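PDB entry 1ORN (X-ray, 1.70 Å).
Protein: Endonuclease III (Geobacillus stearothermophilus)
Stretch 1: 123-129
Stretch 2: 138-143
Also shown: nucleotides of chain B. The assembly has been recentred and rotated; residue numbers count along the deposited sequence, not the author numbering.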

ATOM      1  N   ARG C 123      -2.895   9.677  -0.381  1.00 23.26           N
ATOM      2  CA  ARG C 123      -1.496   9.609   0.002  1.00 25.60           C
ATOM      3  C   ARG C 123      -0.908   8.190  -0.045  1.00 23.45           C
ATOM      4  O   ARG C 123       0.223   8.006  -0.484  1.00 25.25           O
ATOM      5  N   LYS C 124      -1.665   7.184   0.392  1.00 22.36           N
ATOM      6  CA  LYS C 124      -1.146   5.817   0.361  1.00 23.44           C
ATOM      7  C   LYS C 124      -0.829   5.385  -1.071  1.00 22.58           C
ATOM      8  O   LYS C 124       0.253   4.864  -1.348  1.00 22.44           O
ATOM      9  N   THR C 125      -1.774   5.601  -1.975  1.00 22.99           N
ATOM     10  CA  THR C 125      -1.599   5.210  -3.367  1.00 22.78           C
ATOM     11  C   THR C 125      -0.415   5.928  -3.997  1.00 24.12           C
ATOM     12  O   THR C 125       0.430   5.300  -4.645  1.00 21.91           O
ATOM     13  N   ALA C 126      -0.336   7.239  -3.792  1.00 22.01           N
ATOM     14  CA  ALA C 126       0.762   8.018  -4.357  1.00 23.63           C
ATOM     15  C   ALA C 126       2.124   7.554  -3.827  1.00 24.14           C
ATOM     16  O   ALA C 126       3.089   7.464  -4.584  1.00 25.98           O
ATOM     17  N   ASN C 127       2.209   7.266  -2.533  1.00 23.26           N
ATOM     18  CA  ASN C 127       3.466   6.798  -1.953  1.00 24.12           C
ATOM     19  C   ASN C 127       3.912   5.457  -2.525  1.00 23.47           C
ATOM     20  O   ASN C 127       5.104   5.249  -2.762  1.00 24.68           O
ATOM     21  N   VAL C 128       2.975   4.536  -2.729  1.00 22.64           N
ATOM     22  CA  VAL C 128       3.347   3.242  -3.297  1.00 23.23           C
ATOM     23  C   VAL C 128       3.913   3.444  -4.692  1.00 24.01           C
ATOM     24  O   VAL C 128       4.961   2.888  -5.034  1.00 25.09           O
ATOM     25  N   VAL C 129       3.228   4.247  -5.497  1.00 22.86           N
ATOM     26  CA  VAL C 129       3.669   4.491  -6.858  1.00 24.91           C
ATOM     27  C   VAL C 129       5.051   5.146  -6.953  1.00 26.91           C
ATOM     28  O   VAL C 129       5.916   4.647  -7.680  1.00 25.89           O
ATOM     29  N   ALA C 138       9.588   6.624   0.359  1.00 32.74           N
ATOM     30  CA  ALA C 138       8.292   6.990   0.912  1.00 32.11           C
ATOM     31  C   ALA C 138       7.772   5.807   1.700  1.00 32.58           C
ATOM     32  O   ALA C 138       8.166   4.666   1.455  1.00 30.18           O
ATOM     33  N   ILE C 139       6.903   6.090   2.661  1.00 30.13           N
ATOM     34  CA  ILE C 139       6.302   5.048   3.476  1.00 32.18           C
ATOM     35  C   ILE C 139       4.792   5.134   3.296  1.00 31.29           C
ATOM     36  O   ILE C 139       4.153   6.077   3.762  1.00 32.86           O
ATOM     37  N   ALA C 140       4.233   4.153   2.599  1.00 29.17           N
ATOM     38  CA  ALA C 140       2.801   4.107   2.359  1.00 29.46           C
ATOM     39  C   ALA C 140       2.151   3.427   3.556  1.00 29.83           C
ATOM     40  O   ALA C 140       2.486   2.288   3.885  1.00 32.64           O
ATOM     41  N   VAL C 141       1.233   4.122   4.218  1.00 27.45           N
ATOM     42  CA  VAL C 141       0.565   3.549   5.377  1.00 26.74           C
ATOM     43  C   VAL C 141      -0.834   3.045   5.022  1.00 28.59           C
ATOM     44  O   VAL C 141      -1.754   3.834   4.766  1.00 28.33           O
ATOM     45  N   ASP C 142      -0.966   1.718   5.011  1.00 27.28           N
ATOM     46  CA  ASP C 142      -2.203   1.011   4.697  1.00 29.74           C
ATOM     47  C   ASP C 142      -2.719   0.348   5.974  1.00 27.85           C
ATOM     48  O   ASP C 142      -2.235   0.619   7.069  1.00 26.97           O
ATOM     49  N   THR C 143      -3.681  -0.556   5.820  1.00 28.10           N
ATOM     50  CA  THR C 143      -4.237  -1.246   6.976  1.00 27.88           C
ATOM     51  C   THR C 143      -3.190  -2.033   7.774  1.00 27.13           C
ATOM     52  O   THR C 143      -3.182  -1.986   9.008  1.00 27.56           O
TER

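The most unusual feature of this contact is Lys124, a buried lysine bonded covalently to a group elsewhere in the structure, whose aliphatic chain runs along the second stretch. Its CA-to-CB bond points sideways; chi1 is t (176°), chi2 lies between wells at -94°, and chi3 and chi4 are both t, so the chain is extended beyond CG. That path sets Lys124 CG 3.8 Å from Val141 O and Lys124 CE 4.1 Å from Asp142 CB.

Ala140 points toward the helix and forms the apolar centre: its CB lies 3.5 Å from Val128 CG2, 3.8 Å from Asn127 CB and 3.7 Å from Lys124 O. Val128 (t) reaches it through CG2 although its CA-to-CB bond points away.

Asn127 (m, chi2 -11°) points toward the loop. Its ND2 donates a weak hydrogen bond to Ile139 O (3.1 Å, but an angle of only 127°), and OD1 lies 3.8 Å from Ala138 CB. Water 1 bridges the stretches, accepting from Val141 N at 2.9 Å and weakly from Asn127 ND2 at 3.3 Å.

Both stretches also hold the DNA backbone. Thr125 N and OG1 donate to OP1 of DT9 at 2.9 and 2.7 Å; Thr143 N donates to OP1 of DG8 at 2.9 Å, and Thr143 OG1 to OP2 of DA6 at 2.8 Å.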

ATOM      1  CB  ARG C 123      -1.295  10.240   1.386  1.00 26.88           C
ATOM      2  CG  ARG C 123       0.173  10.362   1.773  1.00 27.06           C
ATOM      3  CD  ARG C 123       0.421  11.508   2.749  1.00 28.77           C
ATOM      4  NE  ARG C 123       1.820  11.537   3.157  1.00 28.62           N
ATOM      5  CZ  ARG C 123       2.484  12.640   3.494  1.00 30.23           C
ATOM      6  NH1 ARG C 123       1.882  13.825   3.473  1.00 30.48           N
ATOM      7  NH2 ARG C 123       3.753  12.553   3.857  1.00 28.82           N
ATOM      8  CB  LYS C 124      -2.163   4.851   0.995  1.00 24.01           C
ATOM      9  CG  LYS C 124      -1.788   3.361   0.946  1.00 24.15           C
ATOM     10  CD  LYS C 124      -2.389   2.654  -0.271  1.00 23.67           C
ATOM     11  CE  LYS C 124      -2.113   1.137  -0.224  1.00 25.33           C
ATOM     12  NZ  LYS C 124      -2.675   0.350  -1.375  1.00 24.98           N
ATOM     13  CB  THR C 125      -2.884   5.478  -4.159  1.00 23.57           C
ATOM     14  OG1 THR C 125      -3.934   4.656  -3.624  1.00 24.15           O
ATOM     15  CG2 THR C 125      -2.709   5.152  -5.639  1.00 24.32           C
ATOM     16  CB  ALA C 126       0.560   9.507  -4.069  1.00 23.79           C
ATOM     17  CB  ASN C 127       3.365   6.701  -0.430  1.00 24.72           C
ATOM     18  CG  ASN C 127       3.521   8.060   0.250  1.00 26.90           C
ATOM     19  OD1 ASN C 127       3.894   9.042  -0.391  1.00 30.04           O
ATOM     20  ND2 ASN C 127       3.247   8.115   1.546  1.00 27.70           N
ATOM     21  CB  VAL C 128       2.144   2.279  -3.395  1.00 23.41           C
ATOM     22  CG1 VAL C 128       2.520   1.058  -4.231  1.00 25.89           C
ATOM     23  CG2 VAL C 128       1.714   1.853  -2.009  1.00 26.38           C
ATOM     24  CB  VAL C 129       2.628   5.341  -7.630  1.00 26.16           C
ATOM     25  CG1 VAL C 129       3.154   5.697  -9.031  1.00 26.79           C
ATOM     26  CG2 VAL C 129       1.331   4.551  -7.749  1.00 24.95           C
ATOM     27  CB  ALA C 138       7.314   7.342  -0.208  1.00 32.82           C
ATOM     28  CB  ILE C 139       6.635   5.234   4.967  1.00 32.66           C
ATOM     29  CG1 ILE C 139       8.153   5.207   5.161  1.00 32.49           C
ATOM     30  CG2 ILE C 139       5.962   4.142   5.791  1.00 34.74           C
ATOM     31  CD1 ILE C 139       8.589   5.439   6.591  1.00 36.03           C
ATOM     32  CB  ALA C 140       2.515   3.322   1.091  1.00 29.81           C
ATOM     33  CB  VAL C 141       0.478   4.572   6.535  1.00 27.17           C
ATOM     34  CG1 VAL C 141      -0.229   3.943   7.742  1.00 26.51           C
ATOM     35  CG2 VAL C 141       1.881   5.029   6.920  1.00 29.19           C
ATOM     36  CB  ASP C 142      -1.917  -0.097   3.688  1.00 29.88           C
ATOM     37  CG  ASP C 142      -1.204  -1.277   4.329  1.00 34.14           C
ATOM     38  OD1 ASP C 142      -0.239  -1.041   5.094  1.00 31.52           O
ATOM     39  OD2 ASP C 142      -1.606  -2.436   4.081  1.00 35.31           O
ATOM     40  CB  THR C 143      -5.390  -2.197   6.556  1.00 29.11           C
ATOM     41  OG1 THR C 143      -5.887  -2.870   7.717  1.00 29.67           O
ATOM     42  CG2 THR C 143      -4.910  -3.229   5.540  1.00 30.26           C
TER
ATOM     43  P    DT B   9      -5.474   6.218  -0.475  1.00 24.47           P
ATOM     44  OP1  DT B   9      -4.546   6.303  -1.624  1.00 28.10           O
ATOM     45  OP2  DT B   9      -5.117   6.838   0.824  1.00 25.70           O
ATOM     46  O5'  DT B   9      -6.879   6.790  -0.933  1.00 26.15           O
ATOM     47  C5'  DT B   9      -7.486   6.282  -2.110  1.00 23.80           C
ATOM     48  C4'  DT B   9      -8.813   6.953  -2.354  1.00 25.23           C
ATOM     49  O4'  DT B   9      -9.802   6.441  -1.427  1.00 25.14           O
ATOM     50  C3'  DT B   9      -8.794   8.474  -2.192  1.00 24.76           C
ATOM     51  O3'  DT B   9      -9.192   9.082  -3.421  1.00 26.80           O
ATOM     52  C2'  DT B   9      -9.779   8.748  -1.058  1.00 25.49           C
ATOM     53  C1'  DT B   9     -10.662   7.504  -1.028  1.00 23.81           C
ATOM     54  N1   DT B   9     -11.220   7.162   0.304  1.00 25.04           N
ATOM     55  C2   DT B   9     -12.572   6.850   0.402  1.00 26.95           C
ATOM     56  O2   DT B   9     -13.327   6.862  -0.551  1.00 28.76           O
ATOM     57  N3   DT B   9     -12.999   6.534   1.668  1.00 27.90           N
ATOM     58  C4   DT B   9     -12.238   6.506   2.823  1.00 29.83           C
ATOM     59  O4   DT B   9     -12.757   6.198   3.896  1.00 32.56           O
ATOM     60  C5   DT B   9     -10.840   6.857   2.648  1.00 26.34           C
ATOM     61  C7   DT B   9      -9.943   6.876   3.843  1.00 26.71           C
ATOM     62  C6   DT B   9     -10.413   7.156   1.415  1.00 24.82           C
ATOM     63  P    DG B   8      -5.841  -0.940   2.289  1.00 25.40           P
ATOM     64  OP1  DG B   8      -5.668  -0.547   3.708  1.00 26.35           O
ATOM     65  OP2  DG B   8      -6.802  -2.032   1.942  1.00 25.86           O
ATOM     66  O5'  DG B   8      -6.260   0.341   1.444  1.00 26.13           O
ATOM     67  C5'  DG B   8      -5.754   1.635   1.767  1.00 24.63           C
ATOM     68  C4'  DG B   8      -6.347   2.648   0.818  1.00 24.84           C
ATOM     69  O4'  DG B   8      -7.791   2.580   0.879  1.00 27.46           O
ATOM     70  C3'  DG B   8      -5.980   4.114   1.028  1.00 24.59           C
ATOM     71  O3'  DG B   8      -5.820   4.663  -0.280  1.00 24.55           O
ATOM     72  C2'  DG B   8      -7.193   4.681   1.755  1.00 23.81           C
ATOM     73  C1'  DG B   8      -8.343   3.847   1.208  1.00 26.51           C
ATOM     74  N9   DG B   8      -9.437   3.605   2.144  1.00 24.78           N
ATOM     75  C8   DG B   8      -9.350   3.410   3.501  1.00 26.76           C
ATOM     76  N7   DG B   8     -10.505   3.150   4.056  1.00 29.94           N
ATOM     77  C5   DG B   8     -11.410   3.186   3.003  1.00 29.13           C
ATOM     78  C6   DG B   8     -12.821   2.967   2.986  1.00 31.42           C
ATOM     79  O6   DG B   8     -13.565   2.659   3.922  1.00 34.00           O
ATOM     80  N1   DG B   8     -13.347   3.126   1.708  1.00 31.15           N
ATOM     81  C2   DG B   8     -12.615   3.443   0.588  1.00 31.54           C
ATOM     82  N2   DG B   8     -13.305   3.562  -0.556  1.00 30.91           N
ATOM     83  N3   DG B   8     -11.300   3.630   0.588  1.00 30.12           N
ATOM     84  C4   DG B   8     -10.769   3.488   1.820  1.00 29.88           C
ATOM     85  P    DA B   6      -6.994  -6.455   7.088  1.00 30.94           P
ATOM     86  OP1  DA B   6      -5.664  -6.889   7.578  1.00 29.61           O
ATOM     87  OP2  DA B   6      -7.509  -5.108   7.443  1.00 33.38           O
ATOM     88  O5'  DA B   6      -7.011  -6.622   5.502  1.00 32.57           O
ATOM     89  C5'  DA B   6      -6.617  -7.862   4.912  1.00 30.35           C
ATOM     90  C4'  DA B   6      -6.826  -7.836   3.415  1.00 29.42           C
ATOM     91  O4'  DA B   6      -8.238  -7.810   3.102  1.00 30.98           O
ATOM     92  C3'  DA B   6      -6.203  -6.648   2.680  1.00 29.41           C
ATOM     93  O3'  DA B   6      -5.661  -7.111   1.444  1.00 26.88           O
ATOM     94  C2'  DA B   6      -7.397  -5.754   2.392  1.00 29.03           C
ATOM     95  C1'  DA B   6      -8.496  -6.780   2.163  1.00 31.04           C
ATOM     96  N9   DA B   6      -9.861  -6.308   2.394  1.00 31.63           N
ATOM     97  C8   DA B   6     -10.310  -5.480   3.392  1.00 33.02           C
ATOM     98  N7   DA B   6     -11.602  -5.268   3.359  1.00 31.94           N
ATOM     99  C5   DA B   6     -12.033  -6.001   2.263  1.00 31.98           C
ATOM    100  C6   DA B   6     -13.306  -6.198   1.696  1.00 33.92           C
ATOM    101  N6   DA B   6     -14.429  -5.658   2.182  1.00 33.40           N
ATOM    102  N1   DA B   6     -13.388  -6.984   0.601  1.00 32.43           N
ATOM    103  C2   DA B   6     -12.267  -7.530   0.118  1.00 33.42           C
ATOM    104  N3   DA B   6     -11.018  -7.424   0.563  1.00 32.89           N
ATOM    105  C4   DA B   6     -10.968  -6.636   1.652  1.00 31.81           C
HETATM  106  O   HOH W   1       0.778   6.783   3.199  1.00 25.45           O